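Local coordinates for cell wall binding protein cwp8 (Peptoclostridium difficile, PDB 5J6Q) that probably attaches itself to the bacterial cell wall through its three CWB2 modules, as a cell-surface protein associated with the S-layer, at residues L218-E231 / H265-K279. Residues are numbered along the deposited sequence; the frame is centred on the assembly and turned at random.
Sequences LTFENEAILTQEQE and HKLVRDLHKVLTDVK
Phe220 and His272 meet at the apolar centre. One face of the Phe220 ring meets His272, with planes 35° apart and ring centroids 4.2 Å from each other. Leu218 CD2 covers the opposite face, toward the rim. Phe220 CZ, at the edge of the ring, lies 3.7 Å from Leu275 CB. Leu218 CD1 lies more loosely against Leu275 CD2 and Val278 CG1, where Val212 of helix 203-213 also packs. With CG1 beside the backbone N (chi1 -53°), Ile225 divides its branches: CD1 rests on Val268 and His272, while Ile225 CG2 lies 3.6 Å from Arg269 CG. Phe244 of strand 242-249 meets the His272 ring edge-to-face and also touches Ile225. Further out, Leu226 CD1 touches the His265 ring.

The polar edge belongs to Arg269. Its chain bends at chi3 (-84°) and brings Arg269 NE to Leu226 O at 2.9 Å, a fairly straight bond near the guanidinium plane. Arg269 NH1 forms a salt bridge with Glu231 OE1 at 2.8 Å, also in that plane. Gln228 N and His265 O lie over opposite faces of the guanidinium, offset toward its rim.

The helix thus packs against edge strand 217-224 of the domain 3 sheet, mainly through apolar contacts. Residues 226-231 are poorly ordered. Arg269 holds their backbone through NE and a carboxylate through NH1, which probably fixes the guanidinium's rotation.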
# COMPACT_ATOMS: atom_id res chain seq x y z
N LEU A 218 10.36 7.59 5.01
CA LEU A 218 10.10 6.48 4.14
C LEU A 218 11.24 6.45 3.18
O LEU A 218 11.58 7.46 2.61
CB LEU A 218 8.77 6.61 3.36
CG LEU A 218 8.20 5.30 2.78
CD1 LEU A 218 6.79 5.53 2.29
CD2 LEU A 218 9.00 4.82 1.59
N THR A 219 11.81 5.29 2.98
CA THR A 219 12.95 5.17 2.08
C THR A 219 12.73 3.95 1.28
O THR A 219 11.96 3.07 1.70
CB THR A 219 14.27 5.15 2.91
OG1 THR A 219 14.16 4.13 3.92
CG2 THR A 219 14.53 6.53 3.60
N PHE A 220 13.35 3.88 0.12
CA PHE A 220 13.14 2.73 -0.76
C PHE A 220 14.41 1.88 -0.86
O PHE A 220 15.49 2.37 -0.55
CB PHE A 220 12.74 3.17 -2.17
CG PHE A 220 11.42 3.92 -2.25
CD1 PHE A 220 11.40 5.29 -2.42
CD2 PHE A 220 10.22 3.24 -2.18
CE1 PHE A 220 10.19 5.97 -2.51
CE2 PHE A 220 9.01 3.93 -2.27
CZ PHE A 220 9.00 5.29 -2.44
N GLU A 221 14.27 0.62 -1.29
CA GLU A 221 15.43 -0.25 -1.43
C GLU A 221 15.07 -1.39 -2.34
O GLU A 221 13.89 -1.61 -2.61
CB GLU A 221 15.90 -0.76 -0.06
CG GLU A 221 16.98 0.13 0.54
CD GLU A 221 16.85 0.29 2.04
OE1 GLU A 221 16.79 -0.76 2.73
OE2 GLU A 221 16.81 1.45 2.52
N ASN A 222 16.09 -2.10 -2.82
CA ASN A 222 16.00 -3.25 -3.72
C ASN A 222 14.96 -3.03 -4.80
O ASN A 222 14.16 -3.92 -5.09
CB ASN A 222 15.71 -4.51 -2.92
CG ASN A 222 16.79 -4.77 -1.90
OD1 ASN A 222 17.89 -5.20 -2.27
ND2 ASN A 222 16.58 -4.50 -0.61
N GLU A 223 14.97 -1.83 -5.39
CA GLU A 223 14.04 -1.48 -6.46
C GLU A 223 14.34 -2.26 -7.74
O GLU A 223 15.37 -2.04 -8.36
CB GLU A 223 14.10 0.03 -6.72
CG GLU A 223 13.63 0.83 -5.52
CD GLU A 223 14.11 2.27 -5.54
OE1 GLU A 223 13.29 3.17 -5.25
OE2 GLU A 223 15.31 2.51 -5.83
N ALA A 224 13.44 -3.18 -8.11
CA ALA A 224 13.56 -4.02 -9.30
C ALA A 224 12.27 -3.89 -10.10
O ALA A 224 11.61 -4.88 -10.40
CB ALA A 224 13.79 -5.47 -8.89
N ILE A 225 11.91 -2.65 -10.42
CA ILE A 225 10.71 -2.36 -11.19
C ILE A 225 11.07 -2.17 -12.66
O ILE A 225 12.00 -1.44 -12.97
CB ILE A 225 10.03 -1.09 -10.61
CG1 ILE A 225 9.80 -1.26 -9.10
CG2 ILE A 225 8.71 -0.84 -11.32
CD1 ILE A 225 9.22 -0.01 -8.45
N LEU A 226 10.33 -2.84 -13.56
CA LEU A 226 10.61 -2.74 -14.99
C LEU A 226 9.78 -1.67 -15.67
O LEU A 226 8.58 -1.56 -15.41
CB LEU A 226 10.34 -4.10 -15.66
CG LEU A 226 11.04 -5.28 -15.00
CD1 LEU A 226 10.62 -6.56 -15.69
CD2 LEU A 226 12.55 -5.13 -15.10
N THR A 227 10.41 -0.87 -16.54
CA THR A 227 9.73 0.18 -17.28
C THR A 227 8.84 -0.46 -18.33
O THR A 227 9.08 -1.61 -18.72
CB THR A 227 10.77 1.09 -17.94
OG1 THR A 227 11.79 1.38 -16.98
CG2 THR A 227 10.17 2.39 -18.44
N GLN A 228 7.82 0.26 -18.80
CA GLN A 228 6.91 -0.25 -19.81
C GLN A 228 7.66 -0.76 -21.05
O GLN A 228 7.13 -1.63 -21.74
CB GLN A 228 5.92 0.86 -20.23
CG GLN A 228 4.86 0.37 -21.21
CD GLN A 228 3.94 1.48 -21.62
OE1 GLN A 228 4.16 2.16 -22.62
NE2 GLN A 228 2.87 1.70 -20.84
N GLU A 229 8.87 -0.26 -21.32
CA GLU A 229 9.63 -0.72 -22.48
C GLU A 229 10.21 -2.11 -22.22
O GLU A 229 10.26 -2.93 -23.13
CB GLU A 229 10.77 0.26 -22.81
N GLN A 230 10.63 -2.38 -20.98
CA GLN A 230 11.19 -3.69 -20.62
C GLN A 230 10.08 -4.74 -20.66
O GLN A 230 10.35 -5.94 -20.79
CB GLN A 230 11.81 -3.62 -19.21
CG GLN A 230 12.88 -2.54 -19.10
CD GLN A 230 13.47 -2.50 -17.72
OE1 GLN A 230 13.26 -1.56 -16.96
NE2 GLN A 230 14.23 -3.53 -17.37
N GLU A 231 8.84 -4.28 -20.54
CA GLU A 231 7.63 -5.10 -20.57
C GLU A 231 7.05 -5.09 -21.99
O GLU A 231 6.38 -6.04 -22.39
CB GLU A 231 6.61 -4.54 -19.58
CG GLU A 231 5.40 -5.43 -19.37
CD GLU A 231 4.45 -4.91 -18.29
OE1 GLU A 231 4.69 -3.80 -17.75
OE2 GLU A 231 3.46 -5.61 -17.99
N HIS A 265 2.96 -5.37 -13.21
CA HIS A 265 4.02 -4.36 -13.26
C HIS A 265 3.49 -2.93 -13.21
O HIS A 265 4.12 -2.07 -12.62
CB HIS A 265 4.87 -4.59 -14.51
CG HIS A 265 5.89 -5.65 -14.27
ND1 HIS A 265 5.73 -6.95 -14.70
CD2 HIS A 265 7.08 -5.60 -13.61
CE1 HIS A 265 6.78 -7.65 -14.30
NE2 HIS A 265 7.61 -6.87 -13.64
N LYS A 266 2.35 -2.65 -13.83
CA LYS A 266 1.85 -1.28 -13.75
C LYS A 266 1.44 -0.97 -12.29
O LYS A 266 1.87 0.05 -11.77
CB LYS A 266 0.69 -1.03 -14.72
CG LYS A 266 0.80 0.37 -15.28
CD LYS A 266 -0.46 0.83 -15.96
CE LYS A 266 -0.58 2.32 -15.77
NZ LYS A 266 -1.99 2.73 -15.71
N LEU A 267 0.65 -1.84 -11.65
CA LEU A 267 0.29 -1.68 -10.23
C LEU A 267 1.51 -1.22 -9.42
O LEU A 267 1.44 -0.20 -8.71
CB LEU A 267 -0.19 -3.05 -9.73
CG LEU A 267 -1.08 -3.13 -8.46
CD1 LEU A 267 -0.65 -2.17 -7.43
CD2 LEU A 267 -2.54 -2.91 -8.81
N VAL A 268 2.66 -1.97 -9.57
CA VAL A 268 3.86 -1.68 -8.80
C VAL A 268 4.47 -0.37 -9.15
O VAL A 268 4.93 0.36 -8.23
CB VAL A 268 4.95 -2.81 -8.96
CG1 VAL A 268 6.11 -2.51 -8.04
CG2 VAL A 268 4.37 -4.19 -8.62
N ARG A 269 4.55 -0.07 -10.45
CA ARG A 269 5.14 1.21 -10.83
C ARG A 269 4.24 2.33 -10.23
O ARG A 269 4.71 3.29 -9.65
CB ARG A 269 5.17 1.35 -12.39
CG ARG A 269 6.55 1.45 -13.05
CD ARG A 269 6.40 1.55 -14.57
NE ARG A 269 6.28 0.22 -15.17
CZ ARG A 269 5.24 -0.17 -15.90
NH1 ARG A 269 5.19 -1.41 -16.39
NH2 ARG A 269 4.24 0.67 -16.16
N ASP A 270 2.93 2.16 -10.39
CA ASP A 270 1.93 3.14 -9.93
C ASP A 270 2.00 3.34 -8.42
O ASP A 270 2.15 4.49 -7.91
CB ASP A 270 0.56 2.67 -10.42
CG ASP A 270 0.43 3.00 -11.89
OD1 ASP A 270 1.31 3.72 -12.42
OD2 ASP A 270 -0.53 2.54 -12.52
N LEU A 271 2.03 2.19 -7.69
CA LEU A 271 2.15 2.23 -6.25
C LEU A 271 3.43 2.88 -5.86
O LEU A 271 3.49 3.67 -4.88
CB LEU A 271 2.10 0.79 -5.66
CG LEU A 271 2.61 0.75 -4.21
CD1 LEU A 271 1.68 1.58 -3.35
CD2 LEU A 271 2.61 -0.67 -3.64
N HIS A 272 4.51 2.57 -6.58
CA HIS A 272 5.82 3.20 -6.20
C HIS A 272 5.71 4.71 -6.45
O HIS A 272 6.18 5.51 -5.65
CB HIS A 272 6.97 2.59 -7.02
CG HIS A 272 8.28 3.20 -6.65
ND1 HIS A 272 9.16 2.60 -5.77
CD2 HIS A 272 8.85 4.38 -7.02
CE1 HIS A 272 10.22 3.39 -5.65
NE2 HIS A 272 10.06 4.47 -6.39
N LYS A 273 5.08 5.12 -7.57
CA LYS A 273 4.78 6.60 -7.77
C LYS A 273 4.04 7.24 -6.54
O LYS A 273 4.46 8.31 -5.99
CB LYS A 273 3.86 6.80 -9.00
CG LYS A 273 4.58 6.60 -10.32
CD LYS A 273 3.64 6.65 -11.54
CE LYS A 273 4.14 5.72 -12.63
NZ LYS A 273 3.10 5.41 -13.66
N VAL A 274 2.94 6.53 -6.03
CA VAL A 274 2.21 7.13 -4.86
C VAL A 274 3.04 7.18 -3.67
O VAL A 274 3.03 8.19 -2.88
CB VAL A 274 0.95 6.29 -4.62
CG1 VAL A 274 0.25 6.70 -3.33
CG2 VAL A 274 0.06 6.39 -5.84
N LEU A 275 3.89 6.10 -3.50
CA LEU A 275 4.74 6.18 -2.28
C LEU A 275 5.81 7.27 -2.38
O LEU A 275 6.21 7.83 -1.34
CB LEU A 275 5.34 4.81 -2.00
CG LEU A 275 4.19 3.83 -1.64
CD1 LEU A 275 4.68 2.39 -1.42
CD2 LEU A 275 3.53 4.41 -0.34
N THR A 276 6.24 7.60 -3.61
CA THR A 276 7.27 8.70 -3.75
C THR A 276 6.57 9.91 -3.30
O THR A 276 7.11 10.71 -2.50
CB THR A 276 7.78 8.79 -5.22
OG1 THR A 276 8.21 7.48 -5.58
CG2 THR A 276 8.95 9.79 -5.41
N ASP A 277 5.30 10.07 -3.80
CA ASP A 277 4.52 11.21 -3.29
C ASP A 277 4.43 11.21 -1.78
O ASP A 277 4.67 12.26 -1.16
CB ASP A 277 3.09 11.21 -3.91
CG ASP A 277 3.13 11.71 -5.33
OD1 ASP A 277 3.89 12.65 -5.59
OD2 ASP A 277 2.40 11.13 -6.20
N VAL A 278 4.08 10.04 -1.14
CA VAL A 278 4.02 10.00 0.33
C VAL A 278 5.41 10.34 0.93
O VAL A 278 5.52 11.08 1.92
CB VAL A 278 3.58 8.64 0.92
CG1 VAL A 278 3.67 8.69 2.45
CG2 VAL A 278 2.16 8.27 0.48
N LYS A 279 6.49 9.79 0.36
CA LYS A 279 7.78 10.12 1.00
C LYS A 279 8.13 11.60 0.78
O LYS A 279 8.64 12.25 1.71
CB LYS A 279 8.89 9.21 0.44
CG LYS A 279 10.30 9.73 0.72
CD LYS A 279 11.35 8.82 0.08
CE LYS A 279 12.63 9.57 -0.21
NZ LYS A 279 13.11 9.28 -1.58